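Local coordinates for protein extracellular ligand-binding receptor (PDB 4F06) that binds p-hydroxybenzoic acid and probably serves as the solute-binding component of an ABC transporter for aromatic compounds derived from lignin, at residues 66-70 / 71-75; 37-41 / 42-46; 116-119 / 120-124; 102-106 / 107-111. All blocks are in the same frame, centred on the assembly; numbering follows the deposited sequence.

Contact 1 of 4, residues 66-70 / 71-75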
loop_
_atom_site.group_PDB
_atom_site.type_symbol
_atom_site.label_atom_id
_atom_site.label_comp_id
_atom_site.label_asym_id
_atom_site.label_seq_id
_atom_site.Cartn_x
_atom_site.Cartn_y
_atom_site.Cartn_z
ATOM N N GLU A 66 -19.461 -11.094 -10.155
ATOM C CA GLU A 66 -19.418 -11.389 -11.590
ATOM C C GLU A 66 -18.175 -12.201 -11.942
ATOM O O GLU A 66 -18.209 -13.116 -12.780
ATOM C CB GLU A 66 -19.442 -10.080 -12.407
ATOM C CG GLU A 66 -19.408 -10.295 -13.930
ATOM C CD GLU A 66 -18.018 -10.287 -14.692
ATOM O OE1 GLU A 66 -16.916 -9.978 -14.199
ATOM O OE2 GLU A 66 -17.999 -10.578 -15.915
ATOM N N LEU A 67 -17.035 -11.837 -11.365
ATOM C CA LEU A 67 -15.806 -12.595 -11.666
ATOM C C LEU A 67 -15.939 -14.063 -11.184
ATOM O O LEU A 67 -15.519 -14.981 -11.882
ATOM C CB LEU A 67 -14.593 -11.949 -10.993
ATOM C CG LEU A 67 -14.131 -10.655 -11.677
ATOM C CD1 LEU A 67 -13.307 -9.789 -10.700
ATOM C CD2 LEU A 67 -13.373 -11.010 -12.943
ATOM N N ILE A 68 -16.538 -14.270 -9.999
ATOM C CA ILE A 68 -16.727 -15.622 -9.471
ATOM C C ILE A 68 -17.698 -16.417 -10.355
ATOM O O ILE A 68 -17.424 -17.584 -10.695
ATOM C CB ILE A 68 -17.248 -15.550 -8.012
ATOM C CG1 ILE A 68 -16.119 -15.066 -7.067
ATOM C CG2 ILE A 68 -17.760 -16.905 -7.490
ATOM C CD1 ILE A 68 -16.591 -14.543 -5.724
ATOM N N VAL A 69 -18.825 -15.800 -10.735
ATOM C CA VAL A 69 -19.877 -16.542 -11.450
ATOM C C VAL A 69 -19.637 -16.650 -12.967
ATOM O O VAL A 69 -19.758 -17.732 -13.551
ATOM C CB VAL A 69 -21.252 -15.917 -11.156
ATOM C CG1 VAL A 69 -22.320 -16.535 -12.043
ATOM C CG2 VAL A 69 -21.607 -16.094 -9.692
ATOM N N LYS A 70 -19.309 -15.523 -13.596
ATOM C CA LYS A 70 -19.234 -15.511 -15.054
ATOM C C LYS A 70 -17.846 -15.912 -15.538
ATOM O O LYS A 70 -17.724 -16.646 -16.496
ATOM C CB LYS A 70 -19.686 -14.151 -15.599
ATOM C CG LYS A 70 -21.086 -13.770 -15.139
ATOM C CD LYS A 70 -22.126 -14.781 -15.618
ATOM C CE LYS A 70 -23.509 -14.172 -15.745
ATOM N NZ LYS A 70 -23.876 -13.433 -14.514
ATOM N N GLU A 71 -16.807 -15.430 -14.856
ATOM C CA GLU A 71 -15.441 -15.794 -15.224
ATOM C C GLU A 71 -14.939 -17.065 -14.515
ATOM O O GLU A 71 -13.889 -17.598 -14.872
ATOM C CB GLU A 71 -14.518 -14.605 -14.926
ATOM C CG GLU A 71 -14.861 -13.361 -15.739
ATOM C CD GLU A 71 -14.882 -13.637 -17.241
ATOM O OE1 GLU A 71 -14.072 -14.462 -17.732
ATOM O OE2 GLU A 71 -15.707 -13.023 -17.936
ATOM N N LYS A 72 -15.667 -17.538 -13.494
ATOM C CA LYS A 72 -15.331 -18.751 -12.743
ATOM C C LYS A 72 -13.915 -18.662 -12.194
ATOM O O LYS A 72 -13.170 -19.639 -12.159
ATOM C CB LYS A 72 -15.544 -20.044 -13.597
ATOM C CG LYS A 72 -16.990 -20.165 -14.097
ATOM C CD LYS A 72 -17.257 -21.421 -14.923
ATOM C CE LYS A 72 -18.758 -21.640 -15.060
ATOM N NZ LYS A 72 -19.425 -20.415 -15.584
ATOM N N VAL A 73 -13.545 -17.476 -11.703
ATOM C CA VAL A 73 -12.196 -17.323 -11.179
ATOM C C VAL A 73 -11.959 -18.209 -9.963
ATOM O O VAL A 73 -12.869 -18.424 -9.154
ATOM C CB VAL A 73 -11.858 -15.852 -10.809
ATOM C CG1 VAL A 73 -12.036 -14.938 -12.020
ATOM C CG2 VAL A 73 -12.651 -15.292 -9.609
ATOM N N GLN A 74 -10.733 -18.715 -9.867
ATOM C CA GLN A 74 -10.340 -19.459 -8.676
ATOM C C GLN A 74 -9.791 -18.560 -7.582
ATOM O O GLN A 74 -9.731 -18.965 -6.401
ATOM C CB GLN A 74 -9.333 -20.553 -8.993
ATOM C CG GLN A 74 -9.917 -21.741 -9.719
ATOM C CD GLN A 74 -8.951 -22.912 -9.685
ATOM O OE1 GLN A 74 -8.159 -23.026 -8.769
ATOM N NE2 GLN A 74 -9.047 -23.797 -10.640
ATOM N N TYR A 75 -9.343 -17.331 -7.943
ATOM C CA TYR A 75 -8.694 -16.396 -7.014
ATOM C C TYR A 75 -9.149 -14.995 -7.377
ATOM O O TYR A 75 -9.363 -14.709 -8.558
ATOM C CB TYR A 75 -7.150 -16.456 -7.150
ATOM C CG TYR A 75 -6.615 -17.835 -6.827
ATOM C CD1 TYR A 75 -6.376 -18.223 -5.496
ATOM C CD2 TYR A 75 -6.481 -18.778 -7.834
ATOM C CE1 TYR A 75 -6.009 -19.533 -5.196
ATOM C CE2 TYR A 75 -6.105 -20.076 -7.553
ATOM C CZ TYR A 75 -5.894 -20.460 -6.241
ATOM O OH TYR A 75 -5.567 -21.763 -5.874
HETATM O O HOH W 1 -15.540 -19.151 -9.099
HETATM O O HOH W 2 -20.548 -20.141 -12.390
#
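V73 returns its backbone N to L67 O at 3.2 Å, an almost straight bond (174°) that spans six residues where helix 57-69 gives out. The same oxygen takes a weak second bond from E71 N, whose hydrogen is divided between L67 O and, also weakly, E66 O. K72, with a positive phi of 55°, swings the chain off the helical path and presses its CA against I68 O at 3.2 Å. Water joins I68 O to V73 O. The long side chain of K72, curled by a bend at chi4, brings NZ weakly to V69 O at 3.4 Å.

Apolar packing gathers on V73, whose CG1 lies 4.1 Å from L67 CB and whose CG2 faces I68 CG1 at 4.3 Å. With an alanine here both methyls go, and L67 and I68 would probably be left facing a gap. The carboxylates of E66 and E71 lie side by side, E66 OE2 3.9 Å from E71 OE2, a like-charge approach probably eased by R50, which pairs with E66, and K7, which pairs with E71.

The helix end is thus closed by the V73 bond, with water on I68 O, and the positive amine of K72 probably suits its partly negative charge.

Contact 2 of 4, residues 37-41 / 42-46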
loop_
_atom_site.group_PDB
_atom_site.type_symbol
_atom_site.label_atom_id
_atom_site.label_comp_id
_atom_site.label_asym_id
_atom_site.label_seq_id
_atom_site.Cartn_x
_atom_site.Cartn_y
_atom_site.Cartn_z
ATOM N N GLY A 37 6.496 -16.714 -16.654
ATOM C CA GLY A 37 5.543 -17.351 -17.580
ATOM C C GLY A 37 4.129 -17.405 -17.047
ATOM O O GLY A 37 3.862 -16.912 -15.952
ATOM N N ASN A 38 3.252 -18.031 -17.811
ATOM C CA ASN A 38 1.818 -18.095 -17.497
ATOM C C ASN A 38 1.338 -19.534 -17.304
ATOM O O ASN A 38 0.139 -19.781 -17.296
ATOM C CB ASN A 38 0.958 -17.373 -18.559
ATOM C CG ASN A 38 0.926 -18.104 -19.874
ATOM O OD1 ASN A 38 1.744 -18.968 -20.136
ATOM N ND2 ASN A 38 -0.018 -17.743 -20.737
ATOM N N LYS A 39 2.260 -20.476 -17.101
ATOM C CA LYS A 39 1.944 -21.873 -16.869
ATOM C C LYS A 39 2.281 -22.287 -15.407
ATOM O O LYS A 39 3.376 -22.012 -14.879
ATOM C CB LYS A 39 2.686 -22.764 -17.888
ATOM C CG LYS A 39 1.956 -22.743 -19.229
ATOM C CD LYS A 39 2.556 -21.814 -20.258
ATOM C CE LYS A 39 1.671 -21.784 -21.498
ATOM N NZ LYS A 39 1.805 -20.538 -22.316
ATOM N N VAL A 40 1.328 -22.940 -14.761
ATOM C CA VAL A 40 1.556 -23.493 -13.445
ATOM C C VAL A 40 0.798 -24.803 -13.333
ATOM O O VAL A 40 -0.394 -24.861 -13.623
ATOM C CB VAL A 40 0.986 -22.579 -12.337
ATOM C CG1 VAL A 40 1.385 -23.126 -10.990
ATOM C CG2 VAL A 40 1.476 -21.157 -12.493
ATOM N N ALA A 41 1.484 -25.852 -12.863
ATOM C CA ALA A 41 0.857 -27.135 -12.535
ATOM C C ALA A 41 0.089 -27.669 -13.734
ATOM O O ALA A 41 -0.971 -28.274 -13.576
ATOM C CB ALA A 41 -0.067 -27.015 -11.316
ATOM N N GLY A 42 0.612 -27.412 -14.927
ATOM C CA GLY A 42 -0.013 -27.876 -16.165
ATOM C C GLY A 42 -1.230 -27.067 -16.609
ATOM O O GLY A 42 -1.970 -27.498 -17.494
ATOM N N HIS A 43 -1.452 -25.905 -15.983
ATOM C CA HIS A 43 -2.561 -25.006 -16.335
ATOM C C HIS A 43 -2.030 -23.687 -16.816
ATOM O O HIS A 43 -0.968 -23.260 -16.427
ATOM C CB HIS A 43 -3.411 -24.754 -15.091
ATOM C CG HIS A 43 -4.136 -25.985 -14.607
ATOM N ND1 HIS A 43 -3.558 -26.930 -13.811
ATOM C CD2 HIS A 43 -5.432 -26.406 -14.844
ATOM C CE1 HIS A 43 -4.454 -27.905 -13.558
ATOM N NE2 HIS A 43 -5.610 -27.578 -14.179
ATOM N N THR A 44 -2.780 -23.010 -17.664
ATOM C CA THR A 44 -2.501 -21.629 -18.044
ATOM C C THR A 44 -3.217 -20.725 -17.048
ATOM O O THR A 44 -4.349 -21.000 -16.676
ATOM C CB THR A 44 -3.025 -21.375 -19.451
ATOM O OG1 THR A 44 -2.273 -22.175 -20.363
ATOM C CG2 THR A 44 -2.852 -19.945 -19.848
ATOM N N VAL A 45 -2.545 -19.671 -16.587
ATOM C CA VAL A 45 -3.123 -18.713 -15.626
ATOM C C VAL A 45 -3.414 -17.451 -16.422
ATOM O O VAL A 45 -2.534 -16.903 -17.088
ATOM C CB VAL A 45 -2.163 -18.426 -14.457
ATOM C CG1 VAL A 45 -2.809 -17.495 -13.431
ATOM C CG2 VAL A 45 -1.754 -19.757 -13.821
ATOM N N GLU A 46 -4.658 -16.970 -16.316
ATOM C CA GLU A 46 -5.065 -15.747 -17.000
ATOM C C GLU A 46 -5.595 -14.753 -15.956
ATOM O O GLU A 46 -6.482 -15.105 -15.184
ATOM C CB GLU A 46 -6.182 -16.059 -18.033
ATOM C CG GLU A 46 -6.685 -14.850 -18.794
ATOM C CD GLU A 46 -7.853 -15.166 -19.706
ATOM O OE1 GLU A 46 -8.115 -16.367 -20.028
ATOM O OE2 GLU A 46 -8.523 -14.188 -20.125
HETATM O O HOH W 3 -2.311 -16.099 -19.717
#
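N38 O is approached by two donors of different strength: V45 N, in a bond of 2.8 Å directed nearly along the C=O axis, and the CA of T44, in a C-H···O contact of 3.3 Å. Further toward the turn, V40 and H43 form a hydrogen-bonded antiparallel pair. V40 N reaches H43 O at 2.9 Å in the plane of that carbonyl, whereas H43 N meets V40 O at 2.8 Å from well above its plane (52°). Between them lies a type I' turn, with A41 and G42 both at positive phi; a CB on G42 would collide with A41 O.

The result is a tight beta hairpin, and its short strand 39-40 forms one border of the six-stranded sheet, while strand 43-51 continues inward to pair with strand 5-12. The imidazole of H43 adds a side-chain bond to the turn. With CG beside its own backbone N (chi1 -67°), the ring folds back so that ND1 donates to A41 O at 2.9 Å, the oxygen lying 26° out of the ring plane.

On the face carrying K39 and T44, the bent lysine chain carries NZ to N38 OD1, where it sits in the carbonyl plane on a lone pair. N38 ND2 runs alongside T44 CG2 at 3.7 Å, and a water links ND2 to V45 O. On the buried side, V40 CG2 touches V45 CG2 at 3.8 Å. Both valines pack on I299 of helix 283-301, and V40 also touches Y296 and E300, two residues lining a p-hydroxybenzoic acid site.

Contact 3 of 4, residues 116-119 / 120-124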
loop_
_atom_site.group_PDB
_atom_site.type_symbol
_atom_site.label_atom_id
_atom_site.label_comp_id
_atom_site.label_asym_id
_atom_site.label_seq_id
_atom_site.Cartn_x
_atom_site.Cartn_y
_atom_site.Cartn_z
ATOM N N ILE A 116 -8.139 -14.563 3.081
ATOM C CA ILE A 116 -7.449 -13.378 2.624
ATOM C C ILE A 116 -5.948 -13.482 2.985
ATOM O O ILE A 116 -5.576 -13.903 4.100
ATOM C CB ILE A 116 -8.019 -12.119 3.330
ATOM C CG1 ILE A 116 -9.398 -11.839 2.800
ATOM C CG2 ILE A 116 -7.091 -10.912 3.101
ATOM C CD1 ILE A 116 -10.157 -10.807 3.594
ATOM N N VAL A 117 -5.091 -13.124 2.027
ATOM C CA VAL A 117 -3.675 -12.880 2.319
ATOM C C VAL A 117 -3.300 -11.546 1.731
ATOM O O VAL A 117 -3.833 -11.193 0.687
ATOM C CB VAL A 117 -2.793 -14.051 1.810
ATOM C CG1 VAL A 117 -2.935 -14.234 0.293
ATOM C CG2 VAL A 117 -1.324 -13.921 2.238
ATOM N N ARG A 118 -2.437 -10.781 2.400
ATOM C CA ARG A 118 -2.164 -9.405 1.961
ATOM C C ARG A 118 -0.681 -9.239 1.663
ATOM O O ARG A 118 0.161 -9.543 2.509
ATOM C CB ARG A 118 -2.636 -8.402 3.044
ATOM C CG ARG A 118 -2.260 -6.962 2.709
ATOM C CD ARG A 118 -3.138 -5.953 3.436
ATOM N NE ARG A 118 -3.263 -6.263 4.864
ATOM C CZ ARG A 118 -4.213 -5.713 5.641
ATOM N NH1 ARG A 118 -5.052 -4.791 5.097
ATOM N NH2 ARG A 118 -4.336 -6.068 6.917
ATOM N N THR A 119 -0.372 -8.712 0.455
ATOM C CA THR A 119 1.030 -8.514 0.033
ATOM C C THR A 119 1.359 -7.023 -0.072
ATOM O O THR A 119 2.441 -6.681 -0.609
ATOM C CB THR A 119 1.306 -9.197 -1.327
ATOM O OG1 THR A 119 0.353 -8.699 -2.265
ATOM C CG2 THR A 119 1.173 -10.716 -1.211
ATOM N N SER A 120 0.504 -6.157 0.466
ATOM C CA SER A 120 0.799 -4.729 0.421
ATOM C C SER A 120 1.459 -4.288 1.725
ATOM O O SER A 120 2.695 -4.409 1.852
ATOM C CB SER A 120 -0.457 -3.924 0.072
ATOM O OG SER A 120 -1.490 -4.201 1.046
ATOM N N PHE A 121 0.669 -3.829 2.718
ATOM C CA PHE A 121 1.191 -3.200 3.946
ATOM C C PHE A 121 -0.008 -2.952 4.809
ATOM O O PHE A 121 -1.157 -3.005 4.336
ATOM C CB PHE A 121 1.960 -1.874 3.644
ATOM C CG PHE A 121 1.122 -0.849 2.864
ATOM C CD1 PHE A 121 1.013 -1.007 1.460
ATOM C CD2 PHE A 121 0.477 0.214 3.485
ATOM C CE1 PHE A 121 0.285 -0.071 0.697
ATOM C CE2 PHE A 121 -0.258 1.143 2.735
ATOM C CZ PHE A 121 -0.368 0.974 1.363
ATOM N N THR A 122 0.234 -2.609 6.070
ATOM C CA THR A 122 -0.828 -1.975 6.888
ATOM C C THR A 122 -0.417 -0.593 7.343
ATOM O O THR A 122 0.775 -0.217 7.343
ATOM C CB THR A 122 -1.323 -2.796 8.108
ATOM O OG1 THR A 122 -0.366 -2.683 9.164
ATOM C CG2 THR A 122 -1.599 -4.227 7.722
HETATM N N MSE A 123 -1.402 0.208 7.700
HETATM C CA MSE A 123 -1.120 1.532 8.217
HETATM C C MSE A 123 -0.341 1.484 9.523
HETATM O O MSE A 123 0.612 2.214 9.708
HETATM C CB MSE A 123 -2.409 2.325 8.394
HETATM C CG MSE A 123 -3.208 2.460 7.086
HETATM SE SE MSE A 123 -2.197 3.197 5.598
HETATM C CE MSE A 123 -1.526 4.766 6.481
ATOM N N PHE A 124 -0.739 0.609 10.451
ATOM C CA PHE A 124 0.055 0.466 11.670
ATOM C C PHE A 124 1.504 0.068 11.395
ATOM O O PHE A 124 2.434 0.554 12.047
ATOM C CB PHE A 124 -0.579 -0.630 12.550
ATOM C CG PHE A 124 -1.513 -0.102 13.607
ATOM C CD1 PHE A 124 -2.855 0.201 13.298
ATOM C CD2 PHE A 124 -1.112 0.003 14.960
ATOM C CE1 PHE A 124 -3.708 0.664 14.304
ATOM C CE2 PHE A 124 -2.001 0.455 15.935
ATOM C CZ PHE A 124 -3.296 0.786 15.603
#
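R118 and T122 meet at about a right angle, the threonine methyl CG2 resting over one face of the guanidinium, 3.3 Å above its plane and displaced toward the rim. NH2 is the atom nearest that methyl, at 3.4 Å. The arginine gets there by leaving the strand with CG opposite its backbone N (chi1 174°) and then bending at chi3 (48°), which turns the head group along the following residues.

A second packing contact lies closer to the backbone: S120 OG sits against the aliphatic part of the same side chain, 3.3 Å from R118 CG and 3.4 Å from R118 CD. F121 O is next along, 3.7 Å from R118 CD.

The polar groups look outward from the segments for their bonds. R118 holds A104 O and T106 O with NH1 and H335 ND1 with NE, which should hold its plane steady against the methyl of T122; S120 OG is bonded to N103 O. T119 OG1 is tied to A287 O, while T122 OG1 has D365 as a partner. By contrast, S120 N and F121 O are buried without a partner, although the positive charge nearby may ease the burial of the carbonyl.

T122 is also the N-cap of helix 123-136, its OG1 bonded to Q125 N. F121 points away from this packing and its ring touches the bound p-hydroxybenzoic acid. Such a passage, from edge strand 116-118 of one sheet to a helix packed on helix 150-165, is consistent with one of the interlobe crossovers of type I periplasmic binding proteins.

Contact 4 of 4, residues 102-106 / 107-111. With PHB (p-hydroxybenzoic acid), chain B.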
loop_
_atom_site.group_PDB
_atom_site.type_symbol
_atom_site.label_atom_id
_atom_site.label_comp_id
_atom_site.label_asym_id
_atom_site.label_seq_id
_atom_site.Cartn_x
_atom_site.Cartn_y
_atom_site.Cartn_z
HETATM N N MSE A 102 -3.806 -6.440 -2.571
HETATM C CA MSE A 102 -2.610 -5.830 -3.109
HETATM C C MSE A 102 -2.503 -4.349 -2.802
HETATM O O MSE A 102 -1.594 -3.679 -3.304
HETATM C CB MSE A 102 -2.511 -6.066 -4.596
HETATM C CG MSE A 102 -2.356 -7.519 -5.012
HETATM SE SE MSE A 102 -2.679 -7.749 -6.931
HETATM C CE MSE A 102 -2.051 -9.572 -7.134
ATOM N N ASN A 103 -3.407 -3.810 -1.991
ATOM C CA ASN A 103 -3.190 -2.466 -1.456
ATOM C C ASN A 103 -3.910 -2.252 -0.124
ATOM O O ASN A 103 -3.252 -1.987 0.906
ATOM C CB ASN A 103 -3.564 -1.322 -2.423
ATOM C CG ASN A 103 -3.073 -0.000 -1.898
ATOM O OD1 ASN A 103 -1.862 0.264 -1.914
ATOM N ND2 ASN A 103 -3.976 0.824 -1.367
ATOM N N ALA A 104 -5.252 -2.323 -0.127
ATOM C CA ALA A 104 -6.079 -1.877 1.031
ATOM C C ALA A 104 -5.398 -2.276 2.332
ATOM O O ALA A 104 -5.118 -3.470 2.578
ATOM C CB ALA A 104 -7.424 -2.541 0.921
ATOM N N ALA A 105 -5.197 -1.294 3.233
ATOM C CA ALA A 105 -4.120 -1.375 4.229
ATOM C C ALA A 105 -4.673 -1.317 5.669
ATOM O O ALA A 105 -3.900 -1.214 6.633
ATOM C CB ALA A 105 -3.139 -0.239 3.996
ATOM N N THR A 106 -5.993 -1.373 5.870
ATOM C CA THR A 106 -6.559 -1.326 7.246
ATOM C C THR A 106 -6.274 -2.700 7.888
ATOM O O THR A 106 -6.508 -3.768 7.289
ATOM C CB THR A 106 -8.049 -0.991 7.170
ATOM O OG1 THR A 106 -8.152 0.346 6.651
ATOM C CG2 THR A 106 -8.742 -1.036 8.546
ATOM N N SER A 107 -5.804 -2.673 9.139
ATOM C CA SER A 107 -5.330 -3.927 9.770
ATOM C C SER A 107 -6.405 -4.999 9.792
ATOM O O SER A 107 -6.117 -6.153 9.493
ATOM C CB SER A 107 -4.848 -3.667 11.206
ATOM O OG SER A 107 -3.614 -2.985 11.227
ATOM N N SER A 108 -7.633 -4.650 10.165
ATOM C CA SER A 108 -8.660 -5.657 10.387
ATOM C C SER A 108 -9.133 -6.365 9.125
ATOM O O SER A 108 -9.881 -7.335 9.243
ATOM C CB SER A 108 -9.868 -5.060 11.102
ATOM O OG SER A 108 -10.455 -4.072 10.263
ATOM N N ILE A 109 -8.735 -5.925 7.923
ATOM C CA ILE A 109 -9.230 -6.594 6.711
ATOM C C ILE A 109 -8.924 -8.092 6.778
ATOM O O ILE A 109 -9.749 -8.907 6.386
ATOM C CB ILE A 109 -8.621 -5.950 5.466
ATOM C CG1 ILE A 109 -9.163 -4.521 5.278
ATOM C CG2 ILE A 109 -8.899 -6.817 4.227
ATOM C CD1 ILE A 109 -8.476 -3.737 4.169
ATOM N N THR A 110 -7.722 -8.493 7.214
ATOM C CA THR A 110 -7.370 -9.926 7.206
ATOM C C THR A 110 -8.236 -10.732 8.180
ATOM O O THR A 110 -8.353 -11.936 7.993
ATOM C CB THR A 110 -5.869 -10.140 7.502
ATOM O OG1 THR A 110 -5.558 -9.465 8.734
ATOM C CG2 THR A 110 -4.976 -9.620 6.392
ATOM N N GLU A 111 -8.821 -10.071 9.173
ATOM C CA GLU A 111 -9.670 -10.766 10.137
ATOM C C GLU A 111 -11.056 -11.057 9.579
ATOM O O GLU A 111 -11.834 -11.755 10.230
ATOM C CB GLU A 111 -9.817 -9.949 11.445
ATOM C CG GLU A 111 -8.478 -9.743 12.157
ATOM C CD GLU A 111 -8.697 -8.841 13.362
ATOM O OE1 GLU A 111 -9.103 -7.642 13.180
ATOM O OE2 GLU A 111 -8.459 -9.309 14.479
HETATM C "C1'" PHB B . -6.861 2.071 1.667
HETATM O "O1'" PHB B . -6.685 1.143 2.467
HETATM O "O2'" PHB B . -8.024 2.507 1.361
HETATM C C1 PHB B . -5.651 2.737 1.091
HETATM C C2 PHB B . -4.427 2.705 1.786
HETATM C C3 PHB B . -3.327 3.359 1.285
HETATM C C4 PHB B . -3.417 4.084 0.115
HETATM C C5 PHB B . -4.611 4.134 -0.576
HETATM C C6 PHB B . -5.739 3.481 -0.096
HETATM O O4 PHB B . -2.381 4.781 -0.390
HETATM O O HOH W 4 -3.272 -0.602 9.954
#
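I109 sets its CG1 beside its own backbone N (chi1 -68°) and keeps the chain extended, a shape that carries the side chain back across the T106 carbonyl and lands CD1 on A104 CB at 3.6 Å. On the way, CG1 passes T106 O at 3.4 Å. That oxygen also accepts I109 N at 3.2 Å, a fairly straight bond (165°) whose donor stands 47° above the carbonyl plane. The first torsion of T106 places OG1 beside the backbone N, where it bonds to T82, and sends CG2 the other way, to 3.9 Å from S108 OG.

The bond from I109 starts the 3-10 segment 107-111, which follows the loop after strand 99-101. In this family, loops at the ends of the sheet strands line the cleft between the two lobes, and residues 103-105 do so here. A105 N donates to O1' of the p-hydroxybenzoic acid at 3.0 Å, so a main-chain amide recognises the carboxylate. N103 ND2, itself bonded to Y80 O, lies 3.4 Å from ring atom C6, and A105 CB comes within 3.9 Å of C2. T82, Y149, A204 and D232 supply further bonds to the ligand.

Cutting I109 back to an alanine removes the arm that reaches A104, and a gap would probably open beside A104, letting the ligand-bearing loop shift. S107 turns its side chain from the apolar packing to D365, and OG receives a hydrogen bond of 2.7 Å from a water that also donates weakly to A105 O.

From the N terminus, contact 2 comes first, closing the hairpin between strands 39-40 and 43-51 at one border of the first lobe's sheet. Contact 1 follows, turning the chain from helix 57-69 into strand 75-78; its centre lies about 17 Å from that of contact 2. Contact 4 shapes the loop after strand 99-101, and contact 3 leads strand 116-118 into helix 123-136. All four are local and in series, so none nests or crosses. Contacts 3 and 4 do touch, their centres about 5 Å apart, and together bring the outgoing chain against the ligand loop. Contacts 1 and 2 meet neither of them, lying more than 20 Å away, centre to centre, at the outer part of the first lobe.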